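Local coordinates for protein gdp-l-fucose synthetase (Naegleria fowleri, PDB 6AQZ) that binds NADP and probably catalyses the NADPH-dependent epimerisation and reduction of GDP-4-keto-6-deoxy-mannose to GDP-L-fucose, at residues T186-T191 / I260-S265; K123-L128 / W249-Y254; A243-L248 / P314-T319. One frame throughout, in Å; residues are numbered along the deposited sequence.

Overall arrangement
All three contacts gather round helix 240-253 and the strands next to it. Contact 1 is buried and joins neighbouring parallel strands by a backbone ladder with apolar side chains on both faces. Contact 2, also buried, lays the end of the helix against strand 123-127, which pairs with strand 184-194 of contact 1; here one lysine ammonium meets main-chain carbonyls. Contact 3 uses an earlier part of the same helix and lies at the surface, where a guanidinium, a thioether and two aromatic rings hold a loop. Contacts 1 and 2 both touch NADP, whereas contact 3 reaches contact 1 through Tyr318 OH and Cys263 O.

Contact 1. Residues T186-T191 / I260-S265; sequences TSVIPT and IMLCVS. With NAP (NADP nicotinamide-adenine-dinucleotide phosphate), chain G.
Four backbone hydrogen bonds join 186-191 to 260-265 in parallel register. Ile260 N gives to Ser187 O (3.2 Å), using an in-plane lone pair of the carbonyl. Ile189 N reaches Ile260 O at 2.9 Å from above the carbonyl plane. Leu262 N meets Ile189 O at 2.8 Å, again from above the plane but with a nearly straight N-H line (167°). Thr191 N closes the ladder on Leu262 O, almost along the C=O axis. The pairing extends the Rossmann-type sheet of the NAD-dependent epimerase/dehydratase family, with strand 184-194 lying between strands 123-127 and 260-262. Apolar contacts alternate between the faces. Toward helix 240-253, Leu262 crosses Val188 obliquely and sets CD1 3.7 Å from Val188 CB, while Ile260 CG2 meets Val188 CG1. On the other face Met261 turns at both chi2 and chi3 and lays CG 3.6 Å from Ile189 CB. Beyond the strand pairing, Cys263 CB packs on Thr191 CB. The cofactor meets the C-terminal end of 186-191: Pro190 CG lies 3.4 Å from NADP C6N, and Thr191 O lies 3.1 Å from C4N, the nicotinamide carbon that carries the hydride in NADPH.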
loop_
_atom_site.group_PDB
_atom_site.type_symbol
_atom_site.label_atom_id
_atom_site.label_comp_id
_atom_site.label_asym_id
_atom_site.label_seq_id
_atom_site.Cartn_x
_atom_site.Cartn_y
_atom_site.Cartn_z
ATOM N N THR A 186 -0.666 17.559 -1.188
ATOM C CA THR A 186 -1.279 17.370 0.118
ATOM C C THR A 186 -2.657 16.735 -0.097
ATOM O O THR A 186 -2.995 16.300 -1.201
ATOM C CB THR A 186 -1.320 18.684 0.897
ATOM O OG1 THR A 186 -1.816 18.427 2.212
ATOM C CG2 THR A 186 -2.202 19.711 0.198
ATOM N N SER A 187 -3.445 16.631 0.972
ATOM C CA SER A 187 -4.701 15.917 0.869
ATOM C C SER A 187 -5.640 16.388 1.960
ATOM O O SER A 187 -5.215 16.950 2.965
ATOM C CB SER A 187 -4.492 14.416 0.994
ATOM O OG SER A 187 -4.083 14.160 2.313
ATOM N N VAL A 188 -6.919 16.108 1.758
ATOM C CA VAL A 188 -7.962 16.392 2.729
ATOM C C VAL A 188 -8.647 15.091 3.081
ATOM O O VAL A 188 -8.665 14.143 2.288
ATOM C CB VAL A 188 -9.018 17.403 2.210
ATOM C CG1 VAL A 188 -8.382 18.699 1.850
ATOM C CG2 VAL A 188 -9.803 16.801 1.025
ATOM N N ILE A 189 -9.231 15.051 4.268
ATOM C CA ILE A 189 -9.943 13.855 4.704
ATOM C C ILE A 189 -11.366 14.273 5.040
ATOM O O ILE A 189 -11.643 14.668 6.184
ATOM C CB ILE A 189 -9.282 13.197 5.919
ATOM C CG1 ILE A 189 -7.762 13.136 5.772
ATOM C CG2 ILE A 189 -9.855 11.816 6.124
ATOM C CD1 ILE A 189 -7.146 12.405 6.902
ATOM N N PRO A 190 -12.285 14.245 4.086
ATOM C CA PRO A 190 -13.664 14.611 4.399
ATOM C C PRO A 190 -14.348 13.475 5.139
ATOM O O PRO A 190 -13.985 12.304 5.020
ATOM C CB PRO A 190 -14.293 14.878 3.026
ATOM C CG PRO A 190 -13.471 14.085 2.072
ATOM C CD PRO A 190 -12.082 13.986 2.649
ATOM N N THR A 191 -15.296 13.856 5.965
ATOM C CA THR A 191 -16.171 12.932 6.667
ATOM C C THR A 191 -17.345 12.576 5.742
ATOM O O THR A 191 -17.226 12.657 4.515
ATOM C CB THR A 191 -16.638 13.578 7.974
ATOM O OG1 THR A 191 -17.104 12.572 8.873
ATOM C CG2 THR A 191 -17.755 14.654 7.713
ATOM N N ILE A 260 -5.464 17.141 6.103
ATOM C CA ILE A 260 -6.274 17.933 7.024
ATOM C C ILE A 260 -7.697 17.412 6.944
ATOM O O ILE A 260 -8.251 17.271 5.850
ATOM C CB ILE A 260 -6.205 19.441 6.716
ATOM C CG1 ILE A 260 -7.082 20.223 7.684
ATOM C CG2 ILE A 260 -6.615 19.766 5.278
ATOM C CD1 ILE A 260 -6.944 21.752 7.524
ATOM N N MET A 261 -8.280 17.101 8.096
ATOM C CA MET A 261 -9.645 16.615 8.091
ATOM C C MET A 261 -10.670 17.703 7.818
ATOM O O MET A 261 -10.555 18.835 8.290
ATOM C CB MET A 261 -9.949 15.905 9.381
ATOM C CG MET A 261 -9.313 14.593 9.185
ATOM S SD MET A 261 -10.216 13.334 9.972
ATOM C CE MET A 261 -9.238 13.377 11.486
ATOM N N LEU A 262 -11.671 17.338 7.028
ATOM C CA LEU A 262 -12.821 18.196 6.757
ATOM C C LEU A 262 -14.024 17.531 7.410
ATOM O O LEU A 262 -14.563 16.556 6.882
ATOM C CB LEU A 262 -13.020 18.360 5.260
ATOM C CG LEU A 262 -11.830 18.773 4.381
ATOM C CD1 LEU A 262 -12.296 19.056 2.934
ATOM C CD2 LEU A 262 -11.086 19.955 4.962
ATOM N N CYS A 263 -14.445 18.052 8.557
ATOM C CA CYS A 263 -15.600 17.499 9.248
ATOM C C CYS A 263 -16.178 18.570 10.158
ATOM O O CYS A 263 -15.713 19.712 10.195
ATOM C CB CYS A 263 -15.255 16.244 10.044
ATOM S SG CYS A 263 -14.187 16.554 11.438
ATOM N N VAL A 264 -17.237 18.203 10.861
ATOM C CA VAL A 264 -17.899 19.098 11.771
ATOM C C VAL A 264 -17.422 18.777 13.178
ATOM O O VAL A 264 -16.807 17.744 13.428
ATOM C CB VAL A 264 -19.433 18.986 11.658
ATOM C CG1 VAL A 264 -19.878 19.257 10.234
ATOM C CG2 VAL A 264 -19.872 17.608 12.092
ATOM N N SER A 265 -17.713 19.673 14.116
ATOM C CA SER A 265 -17.333 19.460 15.503
ATOM C C SER A 265 -18.126 18.297 16.090
ATOM O O SER A 265 -19.123 17.833 15.521
ATOM C CB SER A 265 -17.578 20.720 16.330
ATOM O OG SER A 265 -18.966 20.894 16.567
HETATM P PA NAP G . -18.689 10.079 -6.596
HETATM O O1A NAP G . -18.929 8.602 -6.676
HETATM O O2A NAP G . -19.807 11.044 -6.304
HETATM O O5B NAP G . -17.938 10.634 -7.959
HETATM C C5B NAP G . -16.704 10.009 -8.027
HETATM C C4B NAP G . -15.982 10.599 -9.269
HETATM O O4B NAP G . -14.892 9.743 -9.697
HETATM C C3B NAP G . -16.976 10.808 -10.483
HETATM O O3B NAP G . -16.643 11.982 -11.174
HETATM C C2B NAP G . -16.576 9.651 -11.409
HETATM O O2B NAP G . -16.685 9.930 -12.710
HETATM C C1B NAP G . -15.017 9.662 -11.111
HETATM N N9A NAP G . -14.365 8.446 -11.582
HETATM C C8A NAP G . -14.492 7.172 -11.066
HETATM N N7A NAP G . -13.748 6.254 -11.725
HETATM C C5A NAP G . -13.123 6.981 -12.725
HETATM C C6A NAP G . -12.238 6.593 -13.726
HETATM N N6A NAP G . -11.833 5.262 -13.829
HETATM N N1A NAP G . -11.724 7.496 -14.597
HETATM C C2A NAP G . -12.164 8.776 -14.410
HETATM N N3A NAP G . -13.019 9.296 -13.503
HETATM C C4A NAP G . -13.487 8.354 -12.650
HETATM O O3 NAP G . -17.548 10.096 -5.377
HETATM P PN NAP G . -17.612 11.395 -4.459
HETATM O O1N NAP G . -17.519 12.669 -5.207
HETATM O O2N NAP G . -18.494 11.222 -3.242
HETATM O O5D NAP G . -16.060 11.372 -3.652
HETATM C C5D NAP G . -15.030 11.794 -4.454
HETATM C C4D NAP G . -13.828 11.784 -3.538
HETATM O O4D NAP G . -14.284 12.123 -2.216
HETATM C C3D NAP G . -13.285 10.278 -3.453
HETATM O O3D NAP G . -11.899 10.286 -3.474
HETATM C C2D NAP G . -13.843 9.783 -2.100
HETATM O O2D NAP G . -13.013 8.918 -1.429
HETATM C C1D NAP G . -13.871 11.117 -1.299
HETATM N N1N NAP G . -14.795 11.001 -0.133
HETATM C C2N NAP G . -16.184 10.992 -0.279
HETATM C C3N NAP G . -17.000 10.846 0.824
HETATM C C7N NAP G . -18.488 10.826 0.648
HETATM O O7N NAP G . -19.273 10.607 1.586
HETATM N N7N NAP G . -19.026 11.053 -0.624
HETATM C C4N NAP G . -16.463 10.687 2.195
HETATM C C5N NAP G . -14.970 10.692 2.251
HETATM C C6N NAP G . -14.223 10.846 1.156
HETATM P P2B NAP G . -18.313 9.544 -13.511
HETATM O O1X NAP G . -19.170 10.563 -12.825
HETATM O O2X NAP G . -17.949 9.818 -14.972
HETATM O O3X NAP G . -18.475 8.112 -13.094
#

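Contact 2. Residues K123-L128 / W249-Y254; sequences KTISCL and WTMFNY. With NAP (NADP nicotinamide-adenine-dinucleotide phosphate), chain G.
Lys123 NZ is gripped by three main-chain carbonyls at the C-terminal end of helix 240-253: two firm hydrogen bonds and one weak one. Met251 O and Tyr254 O each lie 2.9 Å from Lys123 NZ, and the ammonium stands above both carbonyl planes. Thr250 O, at 3.4 Å from Lys123 NZ, is the weak third acceptor; it also receives the helical bond from Tyr254 N. The side chain leaves the strand with CG anti to the backbone N (chi1 -167°) and makes its bend at chi3 (-82°), bringing CD and CE alongside Met251 O before NZ enters the cluster. Tyr254 is the first residue to leave helical geometry, and its carbonyl joins those of the last turn around the ammonium. A positive charge here would be favoured by the negative end of the helix dipole, which probably keeps the buried lysine protonated.

Two residues along the strand, Ile125 makes the apolar part of the contact. Its CG1 is anti to the carbonyl carbon, and CD1 reaches the helix backbone tip first, 3.4 Å from Met251 CA. Ile125 CD1 also lies 3.6 Å from Met251 CB and 3.7 Å from Thr250 CG2. Thr250 OG1 is instead bonded to Met246 O within its own helix, leaving its methyl branch to meet Ile125.

At the other end of the strand, Cys127 SG lies 3.4 Å from NADP C1D and Leu128 O approaches the nicotinamide ring. Cys127 O is also bonded by Lys162 NZ, which binds NADP as well. The arrangement is that of a Rossmann-type fold: a helix running roughly antiparallel to a parallel strand and packed on its sheet, with the cofactor at the strand's C-terminal end.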
loop_
_atom_site.group_PDB
_atom_site.type_symbol
_atom_site.label_atom_id
_atom_site.label_comp_id
_atom_site.label_asym_id
_atom_site.label_seq_id
_atom_site.Cartn_x
_atom_site.Cartn_y
_atom_site.Cartn_z
ATOM N N LYS A 123 0.397 22.850 -7.116
ATOM C CA LYS A 123 -0.178 22.237 -5.926
ATOM C C LYS A 123 -1.258 21.240 -6.341
ATOM O O LYS A 123 -2.057 21.515 -7.237
ATOM C CB LYS A 123 -0.765 23.279 -4.974
ATOM C CG LYS A 123 -1.095 22.723 -3.604
ATOM C CD LYS A 123 -1.966 23.665 -2.782
ATOM C CE LYS A 123 -1.158 24.743 -2.115
ATOM N NZ LYS A 123 -1.965 25.496 -1.096
ATOM N N THR A 124 -1.239 20.064 -5.717
ATOM C CA THR A 124 -2.191 18.992 -5.979
ATOM C C THR A 124 -2.840 18.609 -4.659
ATOM O O THR A 124 -2.144 18.407 -3.663
ATOM C CB THR A 124 -1.490 17.786 -6.637
ATOM O OG1 THR A 124 -1.065 18.163 -7.946
ATOM C CG2 THR A 124 -2.400 16.541 -6.721
ATOM N N ILE A 125 -4.168 18.573 -4.632
ATOM C CA ILE A 125 -4.892 18.189 -3.433
ATOM C C ILE A 125 -5.682 16.946 -3.761
ATOM O O ILE A 125 -6.552 16.976 -4.639
ATOM C CB ILE A 125 -5.822 19.295 -2.929
ATOM C CG1 ILE A 125 -5.022 20.546 -2.675
ATOM C CG2 ILE A 125 -6.440 18.877 -1.610
ATOM C CD1 ILE A 125 -5.844 21.610 -2.065
ATOM N N SER A 126 -5.387 15.864 -3.061
ATOM C CA SER A 126 -6.066 14.600 -3.248
ATOM C C SER A 126 -6.996 14.387 -2.067
ATOM O O SER A 126 -6.959 15.122 -1.080
ATOM C CB SER A 126 -5.048 13.467 -3.376
ATOM O OG SER A 126 -4.266 13.655 -4.540
ATOM N N CYS A 127 -7.797 13.341 -2.145
ATOM C CA CYS A 127 -8.877 13.157 -1.195
ATOM C C CYS A 127 -8.772 11.781 -0.546
ATOM O O CYS A 127 -8.718 10.771 -1.248
ATOM C CB CYS A 127 -10.217 13.354 -1.916
ATOM S SG CYS A 127 -11.551 13.586 -0.830
ATOM N N LEU A 128 -8.719 11.744 0.786
ATOM C CA LEU A 128 -8.786 10.519 1.572
ATOM C C LEU A 128 -10.194 10.381 2.152
ATOM O O LEU A 128 -11.151 10.965 1.640
ATOM C CB LEU A 128 -7.730 10.504 2.686
ATOM C CG LEU A 128 -6.307 10.915 2.322
ATOM C CD1 LEU A 128 -5.343 10.736 3.504
ATOM C CD2 LEU A 128 -5.809 10.226 1.097
ATOM N N TRP A 249 -10.449 26.678 0.368
ATOM C CA TRP A 249 -9.540 27.307 1.319
ATOM C C TRP A 249 -8.213 26.547 1.402
ATOM O O TRP A 249 -7.138 27.155 1.417
ATOM C CB TRP A 249 -10.208 27.394 2.695
ATOM C CG TRP A 249 -9.304 27.903 3.740
ATOM C CD1 TRP A 249 -9.163 29.196 4.151
ATOM C CD2 TRP A 249 -8.379 27.132 4.521
ATOM N NE1 TRP A 249 -8.208 29.283 5.135
ATOM C CE2 TRP A 249 -7.713 28.030 5.388
ATOM C CE3 TRP A 249 -8.049 25.771 4.570
ATOM C CZ2 TRP A 249 -6.742 27.613 6.301
ATOM C CZ3 TRP A 249 -7.067 25.351 5.477
ATOM C CH2 TRP A 249 -6.427 26.274 6.322
ATOM N N THR A 250 -8.274 25.218 1.435
ATOM C CA THR A 250 -7.064 24.399 1.507
ATOM C C THR A 250 -6.149 24.654 0.312
ATOM O O THR A 250 -4.950 24.869 0.476
ATOM C CB THR A 250 -7.461 22.916 1.616
ATOM O OG1 THR A 250 -8.184 22.699 2.836
ATOM C CG2 THR A 250 -6.247 21.984 1.591
ATOM N N MET A 251 -6.701 24.679 -0.895
ATOM C CA MET A 251 -5.902 24.983 -2.080
ATOM C C MET A 251 -5.287 26.373 -1.993
ATOM O O MET A 251 -4.207 26.618 -2.533
ATOM C CB MET A 251 -6.773 24.874 -3.337
ATOM C CG MET A 251 -6.115 25.259 -4.649
ATOM S SD MET A 251 -7.302 25.134 -6.053
ATOM C CE MET A 251 -8.395 26.487 -5.735
ATOM N N PHE A 252 -6.003 27.319 -1.397
ATOM C CA PHE A 252 -5.512 28.687 -1.374
ATOM C C PHE A 252 -4.454 28.913 -0.302
ATOM O O PHE A 252 -3.597 29.782 -0.472
ATOM C CB PHE A 252 -6.665 29.659 -1.127
ATOM C CG PHE A 252 -7.665 29.717 -2.246
ATOM C CD1 PHE A 252 -7.298 29.422 -3.544
ATOM C CD2 PHE A 252 -8.979 30.061 -1.989
ATOM C CE1 PHE A 252 -8.220 29.487 -4.567
ATOM C CE2 PHE A 252 -9.911 30.116 -3.011
ATOM C CZ PHE A 252 -9.528 29.820 -4.304
ATOM N N ASN A 253 -4.522 28.178 0.809
ATOM C CA ASN A 253 -3.809 28.576 2.012
ATOM C C ASN A 253 -2.885 27.503 2.593
ATOM O O ASN A 253 -1.893 27.839 3.231
ATOM C CB ASN A 253 -4.819 29.014 3.085
ATOM C CG ASN A 253 -5.637 30.223 2.661
ATOM O OD1 ASN A 253 -5.146 31.344 2.700
ATOM N ND2 ASN A 253 -6.907 29.995 2.252
ATOM N N TYR A 254 -3.189 26.228 2.386
ATOM C CA TYR A 254 -2.593 25.153 3.176
ATOM C C TYR A 254 -1.339 24.612 2.501
ATOM O O TYR A 254 -1.401 24.128 1.362
ATOM C CB TYR A 254 -3.624 24.056 3.393
ATOM C CG TYR A 254 -3.261 22.983 4.371
ATOM C CD1 TYR A 254 -3.129 23.269 5.731
ATOM C CD2 TYR A 254 -3.155 21.658 3.963
ATOM C CE1 TYR A 254 -2.835 22.264 6.644
ATOM C CE2 TYR A 254 -2.872 20.655 4.863
ATOM C CZ TYR A 254 -2.712 20.951 6.198
ATOM O OH TYR A 254 -2.437 19.931 7.075
HETATM P PA NAP G . -18.689 10.079 -6.596
HETATM O O1A NAP G . -18.929 8.602 -6.676
HETATM O O2A NAP G . -19.807 11.044 -6.304
HETATM O O5B NAP G . -17.938 10.634 -7.959
HETATM C C5B NAP G . -16.704 10.009 -8.027
HETATM C C4B NAP G . -15.982 10.599 -9.269
HETATM O O4B NAP G . -14.892 9.743 -9.697
HETATM C C3B NAP G . -16.976 10.808 -10.483
HETATM O O3B NAP G . -16.643 11.982 -11.174
HETATM C C2B NAP G . -16.576 9.651 -11.409
HETATM O O2B NAP G . -16.685 9.930 -12.710
HETATM C C1B NAP G . -15.017 9.662 -11.111
HETATM N N9A NAP G . -14.365 8.446 -11.582
HETATM C C8A NAP G . -14.492 7.172 -11.066
HETATM N N7A NAP G . -13.748 6.254 -11.725
HETATM C C5A NAP G . -13.123 6.981 -12.725
HETATM C C6A NAP G . -12.238 6.593 -13.726
HETATM N N6A NAP G . -11.833 5.262 -13.829
HETATM N N1A NAP G . -11.724 7.496 -14.597
HETATM C C2A NAP G . -12.164 8.776 -14.410
HETATM N N3A NAP G . -13.019 9.296 -13.503
HETATM C C4A NAP G . -13.487 8.354 -12.650
HETATM O O3 NAP G . -17.548 10.096 -5.377
HETATM P PN NAP G . -17.612 11.395 -4.459
HETATM O O1N NAP G . -17.519 12.669 -5.207
HETATM O O2N NAP G . -18.494 11.222 -3.242
HETATM O O5D NAP G . -16.060 11.372 -3.652
HETATM C C5D NAP G . -15.030 11.794 -4.454
HETATM C C4D NAP G . -13.828 11.784 -3.538
HETATM O O4D NAP G . -14.284 12.123 -2.216
HETATM C C3D NAP G . -13.285 10.278 -3.453
HETATM O O3D NAP G . -11.899 10.286 -3.474
HETATM C C2D NAP G . -13.843 9.783 -2.100
HETATM O O2D NAP G . -13.013 8.918 -1.429
HETATM C C1D NAP G . -13.871 11.117 -1.299
HETATM N N1N NAP G . -14.795 11.001 -0.133
HETATM C C2N NAP G . -16.184 10.992 -0.279
HETATM C C3N NAP G . -17.000 10.846 0.824
HETATM C C7N NAP G . -18.488 10.826 0.648
HETATM O O7N NAP G . -19.273 10.607 1.586
HETATM N N7N NAP G . -19.026 11.053 -0.624
HETATM C C4N NAP G . -16.463 10.687 2.195
HETATM C C5N NAP G . -14.970 10.692 2.251
HETATM C C6N NAP G . -14.223 10.846 1.156
HETATM P P2B NAP G . -18.313 9.544 -13.511
HETATM O O1X NAP G . -19.170 10.563 -12.825
HETATM O O2X NAP G . -17.949 9.818 -14.972
HETATM O O3X NAP G . -18.475 8.112 -13.094
#

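Contact 3. Residues A243-L248 / P314-T319; sequences AARMLL and PTFQYT
A loop between helices 307-312 and 321-335 lies across the flank of helix 240-253, and two consecutive helix residues, Arg245 and Met246, receive it. The Arg245 guanidinium grips the loop's backbone at Gln317 O: NH2 donates to this oxygen at 2.7 Å with an N-H...O angle of 160°, the acceptor lying in the guanidinium plane and the donor in the carbonyl plane; NH1 adds a weak bond to it. The bend at chi3 (-70°) turns the guanidinium to the loop, and NH2 also forms a salt bridge with Asp242, whose other carboxylate oxygen takes the Thr319 backbone N-H.

Phe316, with CG anti to its backbone N, lies nearly parallel to the guanidinium, the planes 9° apart. The two are offset: Phe316 CZ stands over one face of the guanidinium, toward its rim, and Phe316 CE1 is 3.3 Å from Arg245 NH1.

The Met246 side chain runs at about a right angle to those of Phe316 and Tyr318. Its CG packs 3.4 Å from Phe316 CZ, and its SD is 4.8 Å from the Phe316 ring centroid in an oblique Met-aromatic contact. Bending at chi3 carries CE on to Tyr318, 3.8 Å from its OH; SD makes a second, longer Met-aromatic contact with that ring. Phe316 CD2 in turn sits over the centre of one face of the Tyr318 ring. Tyr318 OH has a weak hydrogen bond with Cys263 O, linking the loop to the chain just after strand 260-262. Met-aromatic contacts and a guanidinium nearly parallel to a phenylalanine ring join the loop before helix 321-335 to a helix of the Rossmann-type domain.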
loop_
_atom_site.group_PDB
_atom_site.type_symbol
_atom_site.label_atom_id
_atom_site.label_comp_id
_atom_site.label_asym_id
_atom_site.label_seq_id
_atom_site.Cartn_x
_atom_site.Cartn_y
_atom_site.Cartn_z
ATOM N N ALA A 243 -17.967 21.448 2.313
ATOM C CA ALA A 243 -16.713 20.740 2.053
ATOM C C ALA A 243 -15.961 21.374 0.891
ATOM O O ALA A 243 -14.725 21.473 0.921
ATOM C CB ALA A 243 -16.978 19.261 1.756
ATOM N N ALA A 244 -16.700 21.817 -0.139
ATOM C CA ALA A 244 -16.082 22.468 -1.290
ATOM C C ALA A 244 -15.393 23.782 -0.906
ATOM O O ALA A 244 -14.348 24.128 -1.473
ATOM C CB ALA A 244 -17.138 22.709 -2.383
ATOM N N ARG A 245 -15.999 24.563 0.000
ATOM C CA ARG A 245 -15.366 25.795 0.463
ATOM C C ARG A 245 -14.124 25.492 1.310
ATOM O O ARG A 245 -13.087 26.159 1.174
ATOM C CB ARG A 245 -16.376 26.645 1.247
ATOM C CG ARG A 245 -17.474 27.268 0.384
ATOM C CD ARG A 245 -18.282 28.302 1.157
ATOM N NE ARG A 245 -19.110 27.669 2.173
ATOM C CZ ARG A 245 -19.084 27.943 3.472
ATOM N NH1 ARG A 245 -18.248 28.855 3.966
ATOM N NH2 ARG A 245 -19.907 27.286 4.280
ATOM N N MET A 246 -14.213 24.480 2.180
ATOM C CA MET A 246 -13.059 24.050 2.955
ATOM C C MET A 246 -11.957 23.534 2.045
ATOM O O MET A 246 -10.768 23.808 2.274
ATOM C CB MET A 246 -13.476 22.963 3.940
ATOM C CG MET A 246 -14.591 23.407 4.835
ATOM S SD MET A 246 -15.363 22.065 5.742
ATOM C CE MET A 246 -14.249 21.888 7.127
ATOM N N LEU A 247 -12.333 22.794 1.003
ATOM C CA LEU A 247 -11.328 22.321 0.057
ATOM C C LEU A 247 -10.690 23.494 -0.672
ATOM O O LEU A 247 -9.472 23.511 -0.891
ATOM C CB LEU A 247 -11.946 21.327 -0.934
ATOM C CG LEU A 247 -11.160 20.793 -2.139
ATOM C CD1 LEU A 247 -9.879 20.017 -1.711
ATOM C CD2 LEU A 247 -12.042 19.872 -2.934
ATOM N N LEU A 248 -11.503 24.478 -1.082
ATOM C CA LEU A 248 -10.948 25.627 -1.791
ATOM C C LEU A 248 -10.047 26.467 -0.886
ATOM O O LEU A 248 -8.982 26.921 -1.318
ATOM C CB LEU A 248 -12.068 26.457 -2.403
ATOM C CG LEU A 248 -12.678 25.694 -3.587
ATOM C CD1 LEU A 248 -13.951 26.369 -4.098
ATOM C CD2 LEU A 248 -11.672 25.464 -4.713
ATOM N N PRO A 314 -10.295 29.661 11.930
ATOM C CA PRO A 314 -11.302 29.775 12.999
ATOM C C PRO A 314 -12.577 30.495 12.592
ATOM O O PRO A 314 -13.630 30.187 13.167
ATOM C CB PRO A 314 -10.556 30.531 14.113
ATOM C CG PRO A 314 -9.441 31.260 13.418
ATOM C CD PRO A 314 -9.033 30.346 12.282
ATOM N N THR A 315 -12.550 31.397 11.607
ATOM C CA THR A 315 -13.769 32.127 11.258
ATOM C C THR A 315 -14.651 31.391 10.248
ATOM O O THR A 315 -15.610 31.983 9.742
ATOM C CB THR A 315 -13.466 33.509 10.667
ATOM O OG1 THR A 315 -12.771 33.347 9.423
ATOM C CG2 THR A 315 -12.687 34.412 11.633
ATOM N N PHE A 316 -14.365 30.127 9.940
ATOM C CA PHE A 316 -15.156 29.444 8.925
ATOM C C PHE A 316 -16.591 29.232 9.393
ATOM O O PHE A 316 -16.833 28.797 10.521
ATOM C CB PHE A 316 -14.527 28.111 8.551
ATOM C CG PHE A 316 -15.255 27.403 7.454
ATOM C CD1 PHE A 316 -14.998 27.719 6.129
ATOM C CD2 PHE A 316 -16.191 26.423 7.739
ATOM C CE1 PHE A 316 -15.657 27.058 5.097
ATOM C CE2 PHE A 316 -16.838 25.759 6.719
ATOM C CZ PHE A 316 -16.583 26.083 5.393
ATOM N N GLN A 317 -17.539 29.521 8.504
ATOM C CA GLN A 317 -18.970 29.432 8.779
ATOM C C GLN A 317 -19.552 28.231 8.048
ATOM O O GLN A 317 -19.370 28.092 6.831
ATOM C CB GLN A 317 -19.689 30.710 8.351
ATOM C CG GLN A 317 -19.243 31.971 9.073
ATOM C CD GLN A 317 -19.781 32.069 10.493
ATOM O OE1 GLN A 317 -19.731 31.105 11.261
ATOM N NE2 GLN A 317 -20.297 33.241 10.847
ATOM N N TYR A 318 -20.186 27.334 8.800
ATOM C CA TYR A 318 -20.884 26.182 8.244
ATOM C C TYR A 318 -22.331 26.540 7.857
ATOM O O TYR A 318 -22.921 27.505 8.352
ATOM C CB TYR A 318 -20.897 25.020 9.244
ATOM C CG TYR A 318 -19.560 24.372 9.562
ATOM C CD1 TYR A 318 -18.926 23.537 8.644
ATOM C CD2 TYR A 318 -18.953 24.556 10.798
ATOM C CE1 TYR A 318 -17.706 22.930 8.933
ATOM C CE2 TYR A 318 -17.731 23.947 11.102
ATOM C CZ TYR A 318 -17.110 23.137 10.165
ATOM O OH TYR A 318 -15.899 22.534 10.464
ATOM N N THR A 319 -22.897 25.734 6.955
ATOM C CA THR A 319 -24.336 25.770 6.686
ATOM C C THR A 319 -25.061 24.965 7.761
ATOM O O THR A 319 -24.671 23.826 8.031
ATOM C CB THR A 319 -24.671 25.167 5.313
ATOM O OG1 THR A 319 -23.954 25.836 4.271
ATOM C CG2 THR A 319 -26.183 25.249 5.039
#